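Local coordinates for BH0493 protein (Bacillus halodurans C-125, PDB 2QEE) that binds zinc and is probably a metal-dependent enzyme of the amidohydrolase superfamily, its exact reaction being less certain, at residues E127-V130 and D131-L134; R154-L158 and E159-P163; D174-L177 and N178-Q182; D196-E200 and G201-E205; L405-R408 and N409-F413. One frame throughout, in Å; residues are numbered along the deposited sequence. Where two conformers were deposited one is given.

Interaction 1 (E127-V130 and D131-L134)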
# COMPACT_ATOMS: atom_id res chain seq x y z
N GLU C 127 29.97 -23.63 18.77
CA GLU C 127 29.84 -22.92 20.04
C GLU C 127 30.57 -21.57 19.96
O GLU C 127 30.04 -20.53 20.40
CB GLU C 127 30.37 -23.78 21.20
CG GLU C 127 29.44 -24.92 21.61
CD GLU C 127 29.49 -26.11 20.68
OE1 GLU C 127 30.38 -26.18 19.79
OE2 GLU C 127 28.62 -27.01 20.83
N GLU C 128 31.75 -21.58 19.37
CA GLU C 128 32.53 -20.33 19.19
C GLU C 128 31.80 -19.36 18.26
O GLU C 128 31.77 -18.15 18.54
CB GLU C 128 33.90 -20.62 18.59
CG GLU C 128 34.81 -21.31 19.58
CD GLU C 128 36.13 -21.76 18.98
OE1 GLU C 128 36.23 -22.03 17.75
OE2 GLU C 128 37.09 -21.85 19.77
N GLN C 129 31.23 -19.88 17.17
CA GLN C 129 30.56 -19.01 16.19
C GLN C 129 29.32 -18.41 16.79
O GLN C 129 28.99 -17.23 16.53
CB GLN C 129 30.28 -19.71 14.84
CG GLN C 129 29.70 -18.77 13.73
CD GLN C 129 30.69 -17.67 13.26
OE1 GLN C 129 31.68 -17.36 13.95
NE2 GLN C 129 30.40 -17.07 12.09
N VAL C 130 28.57 -19.21 17.52
CA VAL C 130 27.40 -18.67 18.27
C VAL C 130 27.87 -17.52 19.18
O VAL C 130 27.26 -16.44 19.19
CB VAL C 130 26.63 -19.79 19.04
CG1 VAL C 130 25.62 -19.20 19.97
CG2 VAL C 130 25.92 -20.71 18.06
N ASP C 131 28.92 -17.73 19.96
CA ASP C 131 29.43 -16.64 20.81
C ASP C 131 29.74 -15.38 20.02
O ASP C 131 29.33 -14.30 20.39
CB ASP C 131 30.67 -17.12 21.59
CG ASP C 131 30.32 -18.03 22.73
OD1 ASP C 131 29.13 -18.17 23.08
OD2 ASP C 131 31.26 -18.60 23.33
N THR C 132 30.51 -15.53 18.94
CA THR C 132 30.86 -14.41 18.09
C THR C 132 29.61 -13.71 17.55
O THR C 132 29.48 -12.48 17.66
CB THR C 132 31.72 -14.87 16.92
OG1 THR C 132 32.92 -15.50 17.43
CG2 THR C 132 32.12 -13.67 16.08
N VAL C 133 28.71 -14.50 16.95
CA VAL C 133 27.57 -13.91 16.24
C VAL C 133 26.60 -13.22 17.19
O VAL C 133 26.16 -12.10 16.89
CB VAL C 133 26.85 -14.95 15.31
CG1 VAL C 133 25.46 -14.42 14.82
CG2 VAL C 133 27.73 -15.24 14.17
N LEU C 134 26.29 -13.80 18.34
CA LEU C 134 25.35 -13.17 19.25
C LEU C 134 25.93 -11.86 19.83
O LEU C 134 25.17 -10.91 20.12
CB LEU C 134 24.98 -14.11 20.41
CG LEU C 134 24.20 -15.38 20.00
CD1 LEU C 134 23.70 -16.12 21.27
CD2 LEU C 134 23.05 -15.04 19.12
O HOH W 1 28.19 -21.13 22.43
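The flat end of Gln129 leans over the next turn of helix, its amide crossing obliquely past Thr132 and Val133: OE1 sits 3.9 Å from Thr132 CB, while NE2 comes to 3.8 Å from Val133 CG2. The second flat group, the Asp131 carboxylate, folds back beside the carbonyl of Glu127, with Asp131 CG 3.4 Å from Glu127 O. A water is held between these two, donating to Glu127 O and to Asp131 OD1, and the same OD1 makes a salt bridge to Arg166.

Gln129 gets there because its CG is anti to the backbone N (chi1 -174°) and the chain then bends at chi2, which tilts the outward-running amide forward, over Thr132 and Val133. Its polar atoms are used elsewhere: NE2 bonds Glu362, and OE1 takes a bond from Lys124, which also reaches Thr132 OG1. That hydroxyl lies 3.1 Å from Glu128 O as well. With an alanine here, Glu362 and Lys124 would each probably lose one partner, Lys124 keeping Thr132 OG1, and a gap would be likely to open beside Val133 CG2.

On another side of the helix Val130 and Leu134 run side by side, CG1 to CD1 at 3.9 Å, with Leu134 facing Val139 and Val142 of strand 139-143. Ordinary helical bonds join the turns, for instance Thr132 N to Glu128 O at 2.9 Å. The chemistry is therefore divided: apolar branches seat helix 126-136 on its neighbours, whereas the buried amide of Gln129 is paid for by a lysine on its oxygen and a carboxylate on its nitrogen.

Interaction 2 (R154-L158 and E159-P163)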
# COMPACT_ATOMS: atom_id res chain seq x y z
N ARG C 154 13.60 -34.18 17.01
CA ARG C 154 12.92 -34.91 18.08
C ARG C 154 13.94 -35.69 18.95
O ARG C 154 13.82 -35.72 20.18
CB ARG C 154 11.82 -35.83 17.49
CG ARG C 154 10.84 -36.34 18.57
CD ARG C 154 9.59 -37.07 18.02
NE ARG C 154 9.96 -38.23 17.25
CZ ARG C 154 10.16 -38.20 15.94
NH1 ARG C 154 10.02 -37.05 15.28
NH2 ARG C 154 10.50 -39.31 15.28
N ILE C 155 14.98 -36.21 18.31
CA ILE C 155 16.02 -37.05 18.98
C ILE C 155 16.69 -36.36 20.18
O ILE C 155 16.72 -36.92 21.31
CB ILE C 155 17.09 -37.52 17.97
CG1 ILE C 155 16.46 -38.51 16.98
CG2 ILE C 155 18.22 -38.23 18.69
CD1 ILE C 155 17.42 -39.17 15.95
N SER C 156 17.21 -35.16 19.94
CA SER C 156 17.87 -34.39 20.99
C SER C 156 16.93 -34.20 22.18
O SER C 156 17.34 -34.34 23.34
CB SER C 156 18.36 -33.05 20.44
OG SER C 156 19.27 -33.23 19.36
N TRP C 157 15.66 -33.88 21.91
CA TRP C 157 14.69 -33.69 22.95
C TRP C 157 14.51 -34.97 23.74
O TRP C 157 14.52 -34.97 24.96
CB TRP C 157 13.35 -33.26 22.38
CG TRP C 157 13.42 -31.80 21.87
CD1 TRP C 157 13.40 -31.37 20.57
CD2 TRP C 157 13.56 -30.62 22.69
NE1 TRP C 157 13.50 -29.98 20.52
CE2 TRP C 157 13.59 -29.50 21.81
CE3 TRP C 157 13.63 -30.40 24.07
CZ2 TRP C 157 13.74 -28.18 22.28
CZ3 TRP C 157 13.77 -29.09 24.54
CH2 TRP C 157 13.81 -27.99 23.63
N LEU C 158 14.30 -36.04 22.99
CA LEU C 158 14.10 -37.36 23.62
C LEU C 158 15.34 -37.84 24.35
O LEU C 158 15.22 -38.57 25.33
CB LEU C 158 13.55 -38.37 22.61
CG LEU C 158 12.08 -38.13 22.17
CD1 LEU C 158 11.62 -39.14 21.12
CD2 LEU C 158 11.02 -38.02 23.31
N GLU C 159 16.52 -37.43 23.89
CA GLU C 159 17.79 -37.72 24.59
C GLU C 159 18.00 -36.87 25.81
O GLU C 159 19.02 -37.04 26.51
CB GLU C 159 19.00 -37.57 23.67
CG GLU C 159 19.11 -38.61 22.61
CD GLU C 159 20.29 -38.39 21.70
OE1 GLU C 159 20.68 -39.34 20.98
OE2 GLU C 159 20.84 -37.26 21.68
N GLY C 160 17.07 -35.96 26.12
CA GLY C 160 17.18 -35.17 27.34
C GLY C 160 17.97 -33.88 27.19
O GLY C 160 18.14 -33.15 28.18
N LYS C 161 18.46 -33.59 25.98
CA LYS C 161 19.16 -32.35 25.69
C LYS C 161 18.28 -31.15 26.03
O LYS C 161 17.06 -31.17 25.85
CB LYS C 161 19.59 -32.25 24.24
CG LYS C 161 20.69 -33.17 23.88
CD LYS C 161 21.55 -32.56 22.83
CE LYS C 161 22.63 -33.55 22.44
NZ LYS C 161 23.04 -33.34 21.03
N GLN C 162 18.92 -30.13 26.59
CA GLN C 162 18.25 -28.87 26.83
C GLN C 162 19.08 -27.84 26.09
O GLN C 162 20.31 -27.92 26.06
CB GLN C 162 18.28 -28.52 28.31
CG GLN C 162 17.27 -29.27 29.13
CD GLN C 162 15.90 -29.20 28.51
OE1 GLN C 162 15.28 -28.13 28.44
NE2 GLN C 162 15.41 -30.34 28.02
N PRO C 163 18.40 -26.81 25.59
CA PRO C 163 19.14 -25.71 24.95
C PRO C 163 19.91 -24.91 26.02
O PRO C 163 19.49 -24.90 27.18
CB PRO C 163 18.02 -24.82 24.38
CG PRO C 163 16.83 -25.09 25.28
CD PRO C 163 16.95 -26.55 25.69
O HOH W 2 14.83 -32.63 26.51
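Trp157 turns its ring toward the outgoing chain with CG anti to its own carbonyl carbon (chi1 -73°), and that puts the six-membered end of the indole beside Lys161, Gln162 and Pro163. Lys161 bends at chi2 (-148°), laying its aliphatic part along Ser156, with Lys161 CD 4.0 Å from Ser156 CB.

The six-membered ring of the indole meets the loop obliquely: Trp157 CH2 is 4.0 Å from Pro163 CD, with the two side chains crossing near a right angle, and CZ3 is 4.0 Å from Gln162 NE2. Were Trp157 an alanine, the space beside Pro163 CD would probably be left unfilled and Gln162 would lose the ring it lies against. On another side of the helix end, Ile155 and Glu159 run alongside each other, the methyl Ile155 CG2 touching Glu159 OE1 at 3.5 Å.

The backbone ends helix 151-158 in a Schellman motif. Lys161 N reaches back to Ser156 O and Gly160 N to Trp157 O, both at 3.0 Å, although the second donor stands well above the carbonyl plane. Gly160 has positive phi (89°), where a beta carbon would press against the carbonyl oxygen of Glu159. A water donates to both Trp157 O (2.8 Å) and Lys161 O (2.7 Å), tying helix end to loop.

Around this turn, Phe36 meets the Trp157 ring edge-to-face, and Asn35 in the same loop receives the Lys161 ammonium on its O. Met217 of helix 200-217 also packs on the indole, while the chain, past Pro163, runs on into strand 167-168.

Interaction 3 (D174-L177 and N178-Q182)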
# COMPACT_ATOMS: atom_id res chain seq x y z
N ASP C 174 2.62 -27.10 12.68
CA ASP C 174 2.09 -27.17 11.31
C ASP C 174 1.60 -28.62 10.94
O ASP C 174 0.48 -28.77 10.48
CB ASP C 174 3.11 -26.65 10.29
CG ASP C 174 3.37 -25.15 10.49
OD1 ASP C 174 3.36 -24.71 11.63
OD2 ASP C 174 3.54 -24.42 9.52
N PRO C 175 2.45 -29.64 11.17
CA PRO C 175 2.06 -30.99 10.71
C PRO C 175 0.81 -31.47 11.39
O PRO C 175 -0.04 -32.14 10.75
CB PRO C 175 3.27 -31.85 11.10
CG PRO C 175 4.47 -30.84 11.06
CD PRO C 175 3.81 -29.64 11.76
N LEU C 176 0.66 -31.15 12.67
CA LEU C 176 -0.56 -31.47 13.40
C LEU C 176 -1.80 -30.71 12.95
O LEU C 176 -2.85 -31.29 12.75
CB LEU C 176 -0.36 -31.32 14.90
CG LEU C 176 -1.59 -31.52 15.78
CD1 LEU C 176 -1.86 -33.06 15.83
CD2 LEU C 176 -1.37 -31.00 17.22
N LEU C 177 -1.70 -29.39 12.84
CA LEU C 177 -2.88 -28.63 12.48
C LEU C 177 -3.23 -28.70 11.00
O LEU C 177 -4.41 -28.70 10.68
CB LEU C 177 -2.71 -27.14 12.89
CG LEU C 177 -2.98 -26.78 14.35
CD1 LEU C 177 -2.36 -27.76 15.26
CD2 LEU C 177 -2.42 -25.40 14.67
N ASN C 178 -2.21 -28.70 10.13
CA ASN C 178 -2.38 -28.54 8.68
C ASN C 178 -2.38 -29.87 7.94
O ASN C 178 -2.86 -29.92 6.80
CB ASN C 178 -1.26 -27.69 8.09
CG ASN C 178 -1.31 -26.25 8.59
OD1 ASN C 178 -2.33 -25.84 9.15
ND2 ASN C 178 -0.19 -25.53 8.46
N GLU C 179 -1.82 -30.91 8.55
CA GLU C 179 -1.68 -32.22 7.86
C GLU C 179 -2.17 -33.37 8.74
O GLU C 179 -1.57 -34.47 8.72
CB GLU C 179 -0.23 -32.43 7.46
CG GLU C 179 0.20 -31.48 6.37
CD GLU C 179 1.66 -31.57 6.12
OE1 GLU C 179 2.03 -32.08 5.03
OE2 GLU C 179 2.44 -31.15 7.01
N TYR C 180 -3.27 -33.13 9.48
CA TYR C 180 -3.72 -34.11 10.48
C TYR C 180 -4.03 -35.48 9.85
O TYR C 180 -3.80 -36.52 10.49
CB TYR C 180 -4.93 -33.63 11.24
CG TYR C 180 -5.35 -34.54 12.38
CD1 TYR C 180 -4.55 -34.67 13.52
CD2 TYR C 180 -6.52 -35.28 12.30
CE1 TYR C 180 -4.91 -35.48 14.55
CE2 TYR C 180 -6.92 -36.10 13.36
CZ TYR C 180 -6.09 -36.22 14.46
OH TYR C 180 -6.45 -37.00 15.53
N GLU C 181 -4.53 -35.48 8.61
CA GLU C 181 -4.95 -36.75 8.00
C GLU C 181 -3.76 -37.69 7.90
O GLU C 181 -3.92 -38.91 8.04
CB GLU C 181 -5.62 -36.54 6.62
CG GLU C 181 -7.05 -35.96 6.67
CD GLU C 181 -8.09 -36.90 7.33
OE1 GLU C 181 -7.85 -38.14 7.35
OE2 GLU C 181 -9.13 -36.38 7.83
N GLN C 182 -2.57 -37.13 7.68
CA GLN C 182 -1.34 -37.90 7.60
C GLN C 182 -0.72 -38.00 8.98
O GLN C 182 -0.25 -39.05 9.39
CB GLN C 182 -0.32 -37.30 6.64
CG GLN C 182 -0.83 -36.93 5.25
CD GLN C 182 -1.10 -35.42 5.09
OE1 GLN C 182 -2.17 -34.92 5.47
NE2 GLN C 182 -0.11 -34.70 4.54
O HOH W 3 -5.14 -30.83 9.09
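Asn178 N closes the turn of the short helix on Asp174 O (2.7 Å), and the next bond, Glu179 N to Pro175 O at 3.1 Å, is already weak. Glu179 then leaves helical angles (phi -132°, psi 39°), and the chain starts afresh at Tyr180. A water spans the turn, donating to Leu177 O at 2.8 Å and accepting from Tyr180 N at 3.0 Å.

Two helices meet here at a sharp turn: Glu179 follows the short helix 174-178 and stands at the N-cap position of helix 180-189. The short helix comes directly after strand 171-172, and the side chain of Asp174 is about 8 Å from those of the zinc ligands His28 and His30.

Among the side chains, Asp174 and Asn178 lie alongside each other with carboxylate and amide planes 64° apart. Rather than bonding each other they share strand 222-226: Asp174 OD2 bonds Ser225 OG, and Asn178 ND2 bonds Ser225 O. Across the turn, Leu176 CD1 meets Tyr180 CD1 at 3.9 Å, the two side chains pointing the same way. Tyr180 CB sits 3.5 Å from Leu176 O, a carbonyl buried here with no hydrogen-bond partner in the model. Val206 of helix 200-217 packs against both Leu176 and Tyr180.

Interaction 4 (D196-E200 and G201-E205)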
# COMPACT_ATOMS: atom_id res chain seq x y z
N ASP C 196 -10.35 -42.92 14.38
CA ASP C 196 -10.76 -42.45 13.04
C ASP C 196 -11.71 -41.29 13.21
O ASP C 196 -11.65 -40.35 12.45
CB ASP C 196 -11.49 -43.54 12.25
CG ASP C 196 -10.63 -44.74 11.98
OD1 ASP C 196 -9.39 -44.60 11.85
OD2 ASP C 196 -11.20 -45.85 11.89
N GLU C 197 -12.60 -41.41 14.19
CA GLU C 197 -13.64 -40.42 14.48
C GLU C 197 -13.11 -39.33 15.42
O GLU C 197 -12.28 -39.59 16.28
CB GLU C 197 -14.82 -41.10 15.16
CG GLU C 197 -15.44 -42.26 14.36
CD GLU C 197 -14.68 -43.59 14.50
OE1 GLU C 197 -13.67 -43.67 15.26
OE2 GLU C 197 -15.12 -44.58 13.84
N TRP C 198 -13.63 -38.11 15.25
CA TRP C 198 -13.29 -37.02 16.16
C TRP C 198 -14.19 -37.05 17.39
O TRP C 198 -15.20 -36.32 17.48
CB TRP C 198 -13.36 -35.64 15.47
CG TRP C 198 -12.73 -34.54 16.35
CD1 TRP C 198 -13.40 -33.54 17.00
CD2 TRP C 198 -11.34 -34.39 16.68
NE1 TRP C 198 -12.49 -32.76 17.71
CE2 TRP C 198 -11.23 -33.25 17.52
CE3 TRP C 198 -10.17 -35.08 16.32
CZ2 TRP C 198 -9.99 -32.81 18.04
CZ3 TRP C 198 -8.94 -34.64 16.82
CH2 TRP C 198 -8.87 -33.52 17.69
N ASN C 199 -13.83 -37.92 18.35
CA ASN C 199 -14.60 -38.06 19.58
C ASN C 199 -13.77 -37.63 20.78
O ASN C 199 -12.65 -37.14 20.60
CB ASN C 199 -15.09 -39.50 19.74
CG ASN C 199 -13.98 -40.50 19.61
OD1 ASN C 199 -12.81 -40.21 19.94
ND2 ASN C 199 -14.32 -41.69 19.15
N GLU C 200 -14.33 -37.77 21.99
CA GLU C 200 -13.66 -37.31 23.20
C GLU C 200 -12.29 -37.90 23.36
O GLU C 200 -11.37 -37.24 23.87
CB GLU C 200 -14.48 -37.58 24.46
CG GLU C 200 -15.05 -36.31 25.11
CD GLU C 200 -13.99 -35.24 25.43
OE1 GLU C 200 -14.29 -34.02 25.34
OE2 GLU C 200 -12.85 -35.62 25.79
N GLY C 201 -12.15 -39.15 22.91
CA GLY C 201 -10.91 -39.87 23.01
C GLY C 201 -9.86 -39.24 22.13
O GLY C 201 -8.69 -39.14 22.51
N SER C 202 -10.27 -38.86 20.92
CA SER C 202 -9.33 -38.23 20.01
C SER C 202 -8.91 -36.85 20.55
O SER C 202 -7.70 -36.52 20.53
CB SER C 202 -9.90 -38.13 18.60
OG SER C 202 -9.72 -39.36 17.89
N ILE C 203 -9.89 -36.08 21.02
CA ILE C 203 -9.66 -34.78 21.69
C ILE C 203 -8.67 -34.89 22.85
O ILE C 203 -7.67 -34.15 22.93
CB ILE C 203 -10.98 -34.14 22.17
CG1 ILE C 203 -11.86 -33.78 20.96
CG2 ILE C 203 -10.70 -32.90 23.10
CD1 ILE C 203 -13.27 -33.40 21.26
N GLN C 204 -8.89 -35.87 23.72
CA GLN C 204 -7.99 -36.06 24.86
C GLN C 204 -6.58 -36.45 24.50
O GLN C 204 -5.62 -35.98 25.13
CB GLN C 204 -8.60 -37.10 25.82
CG GLN C 204 -9.79 -36.55 26.52
CD GLN C 204 -9.54 -35.15 27.00
OE1 GLN C 204 -8.47 -34.86 27.55
NE2 GLN C 204 -10.51 -34.25 26.77
N GLU C 205 -6.41 -37.32 23.51
CA GLU C 205 -5.10 -37.79 23.16
C GLU C 205 -4.33 -36.71 22.44
O GLU C 205 -3.11 -36.62 22.58
CB GLU C 205 -5.15 -39.07 22.35
CG GLU C 205 -5.48 -40.28 23.25
CD GLU C 205 -4.39 -40.53 24.29
OE1 GLU C 205 -3.48 -41.31 23.97
OE2 GLU C 205 -4.40 -39.89 25.38
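Ile203 lays its CG1 on one face of the Trp198 indole, 3.1 Å above the ring plane and offset toward the rim, just where Asn199 N-caps helix 200-217. The capping bond runs from Ser202 N to Asn199 OD1 at 3.0 Å, nearly along the C=O axis. Asn199 reaches it with its CG between the backbone N and the carbonyl carbon (chi1 52°), which folds the amide oxygen over the helix start. One residue further on, Ile203 N bonds Asn199 O almost straight, at 176°.

One step out, Ser202 presses its CB to 3.8 Å from Trp198 CE3, and its hydroxyl lies 3.0 Å from Glu197 O. Trp198 itself is the centre of an inverse gamma turn, which probably helps to bring the indole back over the first helical turn.

What positions these groups lies elsewhere in the same chain. Trp198 NE1 bonds Asp244 OD2 on helix 237-253, and Asn195 serves the cap twice, its ND2 bonding Asn199 OD1 and its backbone N bonding Ser202 OG. On the outer side, the exposed Glu200 and Gln204 pair one turn apart with carboxylate and amide 15° from coplanar: Gln204 NE2 donates to the syn lone pair of Glu200 OE2 at 2.9 Å.

Interaction 5 (L405-R408 and N409-F413)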
# COMPACT_ATOMS: atom_id res chain seq x y z
N LEU C 405 10.48 -2.30 22.96
CA LEU C 405 10.31 -2.72 21.57
C LEU C 405 11.18 -3.94 21.24
O LEU C 405 10.70 -4.82 20.52
CB LEU C 405 10.71 -1.59 20.61
CG LEU C 405 9.74 -0.38 20.70
CD1 LEU C 405 10.40 0.79 19.97
CD2 LEU C 405 8.37 -0.74 20.01
N PHE C 406 12.43 -3.99 21.73
CA PHE C 406 13.36 -5.07 21.32
C PHE C 406 13.37 -6.29 22.23
O PHE C 406 13.97 -7.33 21.87
CB PHE C 406 14.79 -4.57 21.07
CG PHE C 406 14.91 -3.71 19.83
CD1 PHE C 406 15.16 -4.28 18.58
CD2 PHE C 406 14.78 -2.32 19.93
CE1 PHE C 406 15.23 -3.49 17.42
CE2 PHE C 406 14.86 -1.53 18.79
CZ PHE C 406 15.12 -2.11 17.54
N SER C 407 12.71 -6.17 23.39
CA SER C 407 12.77 -7.26 24.38
C SER C 407 11.60 -7.39 25.32
O SER C 407 10.91 -8.44 25.39
CB SER C 407 14.07 -7.15 25.20
OG SER C 407 14.14 -8.26 26.09
N ARG C 408 11.31 -6.34 26.07
CA ARG C 408 10.36 -6.47 27.17
C ARG C 408 8.92 -6.71 26.75
O ARG C 408 8.21 -7.40 27.45
CB ARG C 408 10.38 -5.25 28.10
CG ARG C 408 11.74 -4.94 28.62
CD ARG C 408 11.75 -3.72 29.58
NE ARG C 408 13.12 -3.43 30.00
CZ ARG C 408 13.55 -2.29 30.53
NH1 ARG C 408 12.72 -1.26 30.71
NH2 ARG C 408 14.83 -2.18 30.87
N ASN C 409 8.48 -6.16 25.60
CA ASN C 409 7.11 -6.37 25.18
C ASN C 409 6.86 -7.84 24.90
O ASN C 409 5.79 -8.34 25.23
CB ASN C 409 6.77 -5.59 23.87
CG ASN C 409 6.60 -4.10 24.11
OD1 ASN C 409 6.42 -3.64 25.27
ND2 ASN C 409 6.59 -3.30 22.97
N PHE C 410 7.90 -8.52 24.44
CA PHE C 410 7.72 -9.94 24.11
C PHE C 410 7.60 -10.70 25.46
O PHE C 410 6.62 -11.44 25.69
CB PHE C 410 8.89 -10.50 23.33
CG PHE C 410 8.82 -12.00 23.17
CD1 PHE C 410 7.87 -12.57 22.30
CD2 PHE C 410 9.67 -12.84 23.89
CE1 PHE C 410 7.76 -13.98 22.15
CE2 PHE C 410 9.60 -14.26 23.72
CZ PHE C 410 8.63 -14.83 22.84
N TRP C 411 8.57 -10.50 26.35
CA TRP C 411 8.52 -11.34 27.62
C TRP C 411 7.29 -11.03 28.43
O TRP C 411 6.69 -11.90 29.08
CB TRP C 411 9.79 -11.11 28.41
CG TRP C 411 10.97 -11.62 27.66
CD1 TRP C 411 11.96 -10.90 27.07
CD2 TRP C 411 11.24 -12.99 27.38
NE1 TRP C 411 12.87 -11.75 26.45
CE2 TRP C 411 12.42 -13.04 26.61
CE3 TRP C 411 10.58 -14.21 27.70
CZ2 TRP C 411 12.98 -14.26 26.18
CZ3 TRP C 411 11.16 -15.42 27.24
CH2 TRP C 411 12.34 -15.42 26.51
N ARG C 412 6.92 -9.76 28.49
CA ARG C 412 5.71 -9.35 29.19
C ARG C 412 4.50 -10.09 28.61
O ARG C 412 3.65 -10.65 29.34
CB ARG C 412 5.55 -7.83 29.07
CG ARG C 412 5.05 -7.12 30.32
CD ARG C 412 5.45 -5.61 30.26
NE ARG C 412 4.39 -4.76 30.81
CZ ARG C 412 3.22 -4.49 30.21
NH1 ARG C 412 2.92 -5.04 29.02
NH2 ARG C 412 2.34 -3.70 30.80
N PHE C 413 4.41 -10.13 27.27
CA PHE C 413 3.23 -10.72 26.65
C PHE C 413 3.13 -12.25 26.88
O PHE C 413 2.03 -12.80 27.09
CB PHE C 413 3.21 -10.44 25.16
CG PHE C 413 1.89 -10.81 24.49
CD1 PHE C 413 0.77 -10.00 24.69
CD2 PHE C 413 1.80 -11.93 23.64
CE1 PHE C 413 -0.50 -10.31 24.09
CE2 PHE C 413 0.58 -12.23 23.04
CZ PHE C 413 -0.58 -11.44 23.27
O HOH W 4 9.67 -7.10 22.55
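Ser407 meets Trp411 at the edge of the indole, its OG lying in the ring plane 3.6 Å from CD1. With OG anti to the backbone N (chi1 -176°), the hydroxyl projects outward from the helix, beside the pyrrole end of that ring. Ser407 O comes closer still, 3.2 Å from Trp411 CD1, from an oblique direction. One indole face is covered by Phe410, whose CD2 stands 3.8 Å above the plane over the ring centre; seen from Phe410, Trp411 CE2 lies at the ring edge, in plane.

Ser407 O also takes the backbone of the next turn: Trp411 N at 3.3 Å, in the carbonyl plane and nearly straight at 168°, plus a weak bond from Phe410 N. A wider pi-type turn spans 405-408; beyond it, Phe410 N also donates to a water at 3.0 Å. On another flank Asn409 ND2 rests 4.0 Å from Leu405 CA and bonds Thr349 O and Phe351 O, while Trp60 of the second subunit packs on Asn409.

Thr25 of strand 24-26 bonds both Trp411 NE1 and Ser407 OG through its own OG1. One threonine hydroxyl thus probably helps to fix the rotation of the serine and the indole together, fastening helix 395-414 to the strand that leads to the zinc ligands.

How the interactions relate
In chain order the five contacts run from interaction 1 to interaction 5, each closing before the next opens. Interaction 1 lies on helix 126-136, just before strand 139-143, and interaction 2 on the turn that leads from helix 151-158 toward strand 167-168 of the same parallel sheet. Interactions 3 and 4 are neighbours, centres about 15 Å apart, meeting where Tyr180 OH is 3.7 Å from Trp198 CZ3; together they join helices 180-189 and 200-217. Interaction 5, on the last helix, comes back to strand 24-26, its centre about 24 Å from that of interaction 1. Interactions 3 and 5 come nearest the zinc ligands, while interaction 4 lies on the outside, consistent with helices surrounding a metal-bearing strand core.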